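Local coordinates for CurD (Moorea producens 3L, PDB 5KP7), which probably acts as a hydroxymethylglutaryl-CoA synthase-type acyltransferase of the thiolase-like superfamily and binds 4'-phosphopantetheine, at residues H206-D211 against G361-E366; M147-I152 against L199-T204. The protein carries 3 engineered substitutions. One frame throughout, in Å; residues are numbered along the deposited sequence. Where two conformers were deposited one is given.

Contact 1: residues H206-D211 against G361-E366; sequences HIFQID and GVVTPE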
loop_
_atom_site.group_PDB
_atom_site.type_symbol
_atom_site.label_atom_id
_atom_site.label_comp_id
_atom_site.label_asym_id
_atom_site.label_seq_id
_atom_site.Cartn_x
_atom_site.Cartn_y
_atom_site.Cartn_z
ATOM N N HIS A 206 -21.709 -3.021 -7.501
ATOM C CA HIS A 206 -22.230 -1.674 -7.308
ATOM C C HIS A 206 -21.171 -0.587 -7.218
ATOM O O HIS A 206 -21.483 0.560 -7.540
ATOM C CB HIS A 206 -23.091 -1.571 -6.051
ATOM C CG HIS A 206 -24.247 -2.525 -6.025
ATOM N ND1 HIS A 206 -25.047 -2.759 -7.124
ATOM C CD2 HIS A 206 -24.757 -3.278 -5.026
ATOM C CE1 HIS A 206 -25.979 -3.640 -6.811
ATOM N NE2 HIS A 206 -25.821 -3.977 -5.546
ATOM N N ILE A 207 -19.968 -0.924 -6.757
ATOM C CA ILE A 207 -18.884 0.064 -6.583
ATOM C C ILE A 207 -17.876 0.068 -7.738
ATOM O O ILE A 207 -17.567 1.140 -8.281
ATOM C CB ILE A 207 -18.126 -0.147 -5.264
ATOM C CG1 ILE A 207 -19.066 -0.105 -4.051
ATOM C CG2 ILE A 207 -16.981 0.859 -5.103
ATOM C CD1 ILE A 207 -19.847 1.170 -3.896
ATOM N N PHE A 208 -17.359 -1.108 -8.118
ATOM C CA PHE A 208 -16.266 -1.194 -9.092
ATOM C C PHE A 208 -16.503 -2.353 -10.016
ATOM O O PHE A 208 -16.388 -3.509 -9.602
ATOM C CB PHE A 208 -14.915 -1.335 -8.359
ATOM C CG PHE A 208 -13.669 -1.153 -9.218
ATOM C CD1 PHE A 208 -13.418 0.043 -9.896
ATOM C CD2 PHE A 208 -12.692 -2.158 -9.294
ATOM C CE1 PHE A 208 -12.234 0.230 -10.615
ATOM C CE2 PHE A 208 -11.511 -1.969 -10.017
ATOM C CZ PHE A 208 -11.287 -0.765 -10.676
ATOM N N GLN A 209 -16.821 -2.039 -11.274
ATOM C CA GLN A 209 -17.107 -3.025 -12.297
ATOM C C GLN A 209 -15.776 -3.409 -12.980
ATOM O O GLN A 209 -15.202 -2.584 -13.668
ATOM C CB GLN A 209 -18.133 -2.415 -13.281
ATOM C CG GLN A 209 -19.489 -2.032 -12.637
ATOM C CD GLN A 209 -19.686 -0.555 -12.217
ATOM O OE1 GLN A 209 -19.267 0.381 -12.914
ATOM N NE2 GLN A 209 -20.426 -0.348 -11.093
ATOM N N ILE A 210 -15.311 -4.640 -12.779
ATOM C CA ILE A 210 -14.041 -5.112 -13.323
ATOM C C ILE A 210 -14.057 -5.257 -14.850
ATOM O O ILE A 210 -15.036 -5.721 -15.424
ATOM C CB ILE A 210 -13.631 -6.463 -12.633
ATOM C CG1 ILE A 210 -13.156 -6.205 -11.196
ATOM C CG2 ILE A 210 -12.584 -7.241 -13.418
ATOM C CD1 ILE A 210 -11.773 -5.590 -11.051
ATOM N N ASP A 211 -12.980 -4.788 -15.497
ATOM C CA ASP A 211 -12.708 -5.072 -16.906
ATOM C C ASP A 211 -12.170 -6.493 -17.023
ATOM O O ASP A 211 -10.988 -6.740 -16.762
ATOM C CB ASP A 211 -11.705 -4.063 -17.489
ATOM C CG ASP A 211 -12.257 -2.626 -17.570
ATOM O OD1 ASP A 211 -13.452 -2.414 -17.922
ATOM O OD2 ASP A 211 -11.463 -1.673 -17.331
ATOM N N GLY A 361 -11.018 -1.123 -13.975
ATOM C CA GLY A 361 -12.463 -1.226 -13.904
ATOM C C GLY A 361 -13.115 0.137 -13.963
ATOM O O GLY A 361 -12.418 1.147 -14.102
ATOM N N VAL A 362 -14.435 0.145 -13.806
ATOM C CA VAL A 362 -15.253 1.342 -13.974
ATOM C C VAL A 362 -16.091 1.628 -12.739
ATOM O O VAL A 362 -16.625 0.701 -12.108
ATOM C CB VAL A 362 -16.164 1.186 -15.209
ATOM C CG1 VAL A 362 -17.180 2.326 -15.334
ATOM C CG2 VAL A 362 -15.317 1.070 -16.466
ATOM N N VAL A 363 -16.196 2.914 -12.408
ATOM C CA VAL A 363 -17.047 3.424 -11.347
ATOM C C VAL A 363 -18.076 4.382 -11.975
ATOM O O VAL A 363 -17.708 5.265 -12.768
ATOM C CB VAL A 363 -16.200 4.206 -10.337
ATOM C CG1 VAL A 363 -17.067 4.795 -9.240
ATOM C CG2 VAL A 363 -15.140 3.291 -9.750
ATOM N N THR A 364 -19.345 4.201 -11.613
ATOM C CA THR A 364 -20.427 5.049 -12.111
ATOM C C THR A 364 -20.740 6.141 -11.089
ATOM O O THR A 364 -20.363 6.045 -9.925
ATOM C CB THR A 364 -21.724 4.236 -12.333
ATOM O OG1 THR A 364 -22.172 3.709 -11.084
ATOM C CG2 THR A 364 -21.486 3.076 -13.271
ATOM N N PRO A 365 -21.509 7.173 -11.506
ATOM C CA PRO A 365 -21.944 8.171 -10.517
ATOM C C PRO A 365 -22.714 7.562 -9.352
ATOM O O PRO A 365 -22.580 7.983 -8.223
ATOM C CB PRO A 365 -22.850 9.125 -11.325
ATOM C CG PRO A 365 -22.574 8.842 -12.762
ATOM C CD PRO A 365 -21.829 7.560 -12.895
ATOM N N GLU A 366 -23.489 6.538 -9.643
ATOM C CA GLU A 366 -24.274 5.831 -8.631
ATOM C C GLU A 366 -23.367 5.114 -7.625
ATOM O O GLU A 366 -23.574 5.208 -6.401
ATOM C CB GLU A 366 -25.215 4.821 -9.324
ATOM C CG GLU A 366 -26.341 5.477 -10.107
ATOM C CD GLU A 366 -25.963 6.083 -11.474
ATOM O OE1 GLU A 366 -24.898 5.721 -12.089
ATOM O OE2 GLU A 366 -26.775 6.969 -11.920
HETATM O O HOH W 1 -19.723 2.060 -9.743
#
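Gln209 and Val362 face each other as a hydrogen-bonded pair where two antiparallel strands, 208-219 and 355-363, run side by side in the mixed sheet of this thiolase-like protein. Gln209 N donates to Val362 O at 2.9 Å, and Val362 N returns a bond to Gln209 O. The following pair, Ile210 with Gly361, is non-hydrogen-bonded, its CA atoms 4.2 Å apart.

Packing is tightest around Gly361. With CG anti to the backbone N (chi1 -168°), the Phe208 ring reaches diagonally across to Gly361 of the neighbouring strand, where CZ comes within 3.3 Å of Gly361 N and CE1 within 3.5 Å of Gly361 C. A side chain at this position would collide with both the ring and Gln209 O, so the glycine lets the ring lie so near the neighbouring backbone. The ring also takes Val363 CG2 at its edge, in plane, 3.7 Å from CD1. Leu330 and Ile334 of helix 325-336 and Ile345 of strand 343-351 complete this apolar side. At the start of the strand, Ile207 and Phe208 both face Ile30, a classic beta bulge against strand 29-36.

The sheet face bearing Gln209 and Val362 is more open to solvent and more polar. Gln209 is modelled in two conformers, so the placing of its amide is less certain than that of the ring. Asp211 OD2 makes a salt bridge to Arg344 and a hydrogen bond to Ser360. Past the Gln209-Val362 pair, toward Ile207 and Thr364, the segments are joined through one water. It donates to His206 O and Ile207 O, the latter at 2.8 Å, and accepts from Gln209 NE2 in the conformer described, an amide also bonded to Pro205 O. From the other segment, Thr364 N donates to the same water at 2.9 Å.

Contact 2: residues M147-I152 against L199-T204; sequences MAINLI and LLVSDT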
loop_
_atom_site.group_PDB
_atom_site.type_symbol
_atom_site.label_atom_id
_atom_site.label_comp_id
_atom_site.label_asym_id
_atom_site.label_seq_id
_atom_site.Cartn_x
_atom_site.Cartn_y
_atom_site.Cartn_z
ATOM N N MET A 147 -8.751 -13.869 -7.149
ATOM C CA MET A 147 -9.324 -15.219 -6.851
ATOM C C MET A 147 -10.845 -15.126 -6.664
ATOM O O MET A 147 -11.594 -15.978 -7.148
ATOM C CB MET A 147 -8.652 -15.826 -5.600
ATOM C CG MET A 147 -7.173 -16.188 -5.772
ATOM S SD MET A 147 -6.659 -17.048 -7.263
ATOM C CE MET A 147 -6.052 -15.694 -8.262
ATOM N N ALA A 148 -11.292 -14.055 -6.005
ATOM C CA ALA A 148 -12.731 -13.820 -5.777
ATOM C C ALA A 148 -13.461 -13.562 -7.101
ATOM O O ALA A 148 -14.543 -14.103 -7.337
ATOM C CB ALA A 148 -12.943 -12.688 -4.776
ATOM N N ILE A 149 -12.861 -12.728 -7.946
ATOM C CA ILE A 149 -13.398 -12.467 -9.291
ATOM C C ILE A 149 -13.584 -13.805 -10.030
ATOM O O ILE A 149 -14.622 -14.077 -10.650
ATOM C CB ILE A 149 -12.455 -11.525 -10.073
ATOM C CG1 ILE A 149 -12.579 -10.105 -9.516
ATOM C CG2 ILE A 149 -12.769 -11.555 -11.587
ATOM C CD1 ILE A 149 -11.417 -9.185 -9.852
ATOM N N ASN A 150 -12.554 -14.641 -9.973
ATOM C CA ASN A 150 -12.633 -15.918 -10.683
ATOM C C ASN A 150 -13.624 -16.898 -10.099
ATOM O O ASN A 150 -14.158 -17.726 -10.843
ATOM C CB ASN A 150 -11.261 -16.553 -10.860
ATOM C CG ASN A 150 -10.369 -15.740 -11.779
ATOM O OD1 ASN A 150 -10.822 -14.777 -12.443
ATOM N ND2 ASN A 150 -9.076 -16.080 -11.778
ATOM N N LEU A 151 -13.895 -16.829 -8.803
ATOM C CA LEU A 151 -15.019 -17.613 -8.245
ATOM C C LEU A 151 -16.334 -17.230 -8.954
ATOM O O LEU A 151 -17.072 -18.096 -9.441
ATOM C CB LEU A 151 -15.143 -17.425 -6.728
ATOM C CG LEU A 151 -16.404 -18.042 -6.102
ATOM C CD1 LEU A 151 -16.370 -19.568 -6.201
ATOM C CD2 LEU A 151 -16.538 -17.593 -4.643
ATOM N N ILE A 152 -16.596 -15.928 -9.041
ATOM C CA ILE A 152 -17.855 -15.465 -9.641
ATOM C C ILE A 152 -17.882 -15.860 -11.130
ATOM O O ILE A 152 -18.893 -16.400 -11.624
ATOM C CB ILE A 152 -18.055 -13.943 -9.524
ATOM C CG1 ILE A 152 -17.891 -13.403 -8.082
ATOM C CG2 ILE A 152 -19.359 -13.520 -10.211
ATOM C CD1 ILE A 152 -18.337 -14.191 -6.890
ATOM N N LEU A 199 -13.540 -5.936 0.909
ATOM C CA LEU A 199 -14.256 -5.945 -0.372
ATOM C C LEU A 199 -15.256 -7.079 -0.408
ATOM O O LEU A 199 -14.893 -8.245 -0.141
ATOM C CB LEU A 199 -13.302 -6.156 -1.556
ATOM C CG LEU A 199 -12.082 -5.251 -1.665
ATOM C CD1 LEU A 199 -11.271 -5.578 -2.913
ATOM C CD2 LEU A 199 -12.474 -3.806 -1.641
ATOM N N LEU A 200 -16.504 -6.777 -0.759
ATOM C CA LEU A 200 -17.473 -7.808 -1.079
ATOM C C LEU A 200 -17.483 -7.935 -2.576
ATOM O O LEU A 200 -17.675 -6.949 -3.257
ATOM C CB LEU A 200 -18.849 -7.428 -0.538
ATOM C CG LEU A 200 -20.005 -8.426 -0.685
ATOM C CD1 LEU A 200 -19.696 -9.689 0.093
ATOM C CD2 LEU A 200 -21.336 -7.828 -0.296
ATOM N N VAL A 201 -17.250 -9.146 -3.085
ATOM C CA VAL A 201 -17.131 -9.390 -4.505
ATOM C C VAL A 201 -18.302 -10.273 -4.978
ATOM O O VAL A 201 -18.611 -11.294 -4.353
ATOM C CB VAL A 201 -15.775 -10.061 -4.834
ATOM C CG1 VAL A 201 -15.665 -10.412 -6.313
ATOM C CG2 VAL A 201 -14.642 -9.147 -4.365
ATOM N N SER A 202 -18.925 -9.891 -6.099
ATOM C CA SER A 202 -20.113 -10.568 -6.581
ATOM C C SER A 202 -20.396 -10.222 -8.050
ATOM O O SER A 202 -19.630 -9.486 -8.683
ATOM C CB SER A 202 -21.321 -10.133 -5.739
ATOM O OG SER A 202 -21.784 -8.849 -6.154
ATOM N N ASP A 203 -21.500 -10.764 -8.554
ATOM C CA ASP A 203 -21.989 -10.468 -9.892
ATOM C C ASP A 203 -22.864 -9.206 -9.966
ATOM O O ASP A 203 -23.423 -8.943 -11.007
ATOM C CB ASP A 203 -22.707 -11.681 -10.490
ATOM C CG ASP A 203 -24.006 -12.021 -9.778
ATOM O OD1 ASP A 203 -24.364 -11.382 -8.763
ATOM O OD2 ASP A 203 -24.683 -12.962 -10.250
ATOM N N THR A 204 -23.012 -8.468 -8.865
ATOM C CA THR A 204 -23.625 -7.125 -8.901
ATOM C C THR A 204 -22.637 -6.091 -8.329
ATOM O O THR A 204 -22.747 -5.679 -7.173
ATOM C CB THR A 204 -24.969 -7.087 -8.150
ATOM O OG1 THR A 204 -24.768 -7.485 -6.789
ATOM C CG2 THR A 204 -25.974 -8.018 -8.821
#
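The methyl of Ala148 packs against the isopropyl group of Val201, its CB lying 3.9 Å from Val201 CB and equally near both of the valine's methyls. This is helix-on-sheet packing: helix 147-152 runs at 27° to strand 199-202, their axes approaching to 7.8 Å, and the contact is made by van der Waals packing. Val201 keeps CG1 anti to its backbone N (chi1 176°), and that branch goes deepest into the helix surface, touching Ile149 N at 4.0 Å and Ile152 CG1 at 4.1 Å. Of the helix segment, CG2 meets only the Ala148 methyl.

One turn on from Ala148, Ile152 spreads its branches over the end of the strand. Chi1 of -52° turns CG1 toward the backbone of Ser202, 3.9 Å from its CA, while the bend at chi2 brings CD1 back over Val201 O. The other branch, CG2, goes to Asp203 CB at 3.8 Å, the two side chains crossing at about a right angle. Replacing Ile152 with an alanine would remove all three branch atoms and would probably cost Val201 CG1 one of its helix neighbours and strip the Ser202 backbone and Asp203 CB of the branches that cover them.

Ser202 itself turns its side chain from the helix. Its OG accepts from Thr204 N at 3.0 Å, closing an ST turn just after the strand, and is also hydrogen-bonded to Glu31.

Within the sheet, strand 195-202 lies between strands 161-168 and 29-36, to which the backbones of Val201 and Ser202 are bonded at Ala162 and Gly29 respectively. Helix 140-154 spans this group on one face: Ala148 also rests on Ala162 and Val164 of strand 161-168, and Ile152 extends the cover to Val28, just ahead of strand 29-36.

Overall arrangement
Contacts 1 and 2 have their centres 13 Å apart and belong to the same mixed sheet. Contact 2 closes in the chain before contact 1 opens, and the short link after Thr204 carries the chain from strand 195-202 to strand 208-219. Between these two, strand 29-36 is inserted, bonded to both. The contacts also meet directly, Ile210 CG1 of contact 1 packing on Ile149 CD1 of contact 2 at 3.7 Å, which brings helix 140-154 against strand 208-219. Both lie on the same side of the chain, their centres about 19 and 18 Å from the centre of the chain, and neither contributes residues to the 4'-phosphopantetheine pocket, which includes Arg57, Phe187 and Asn320.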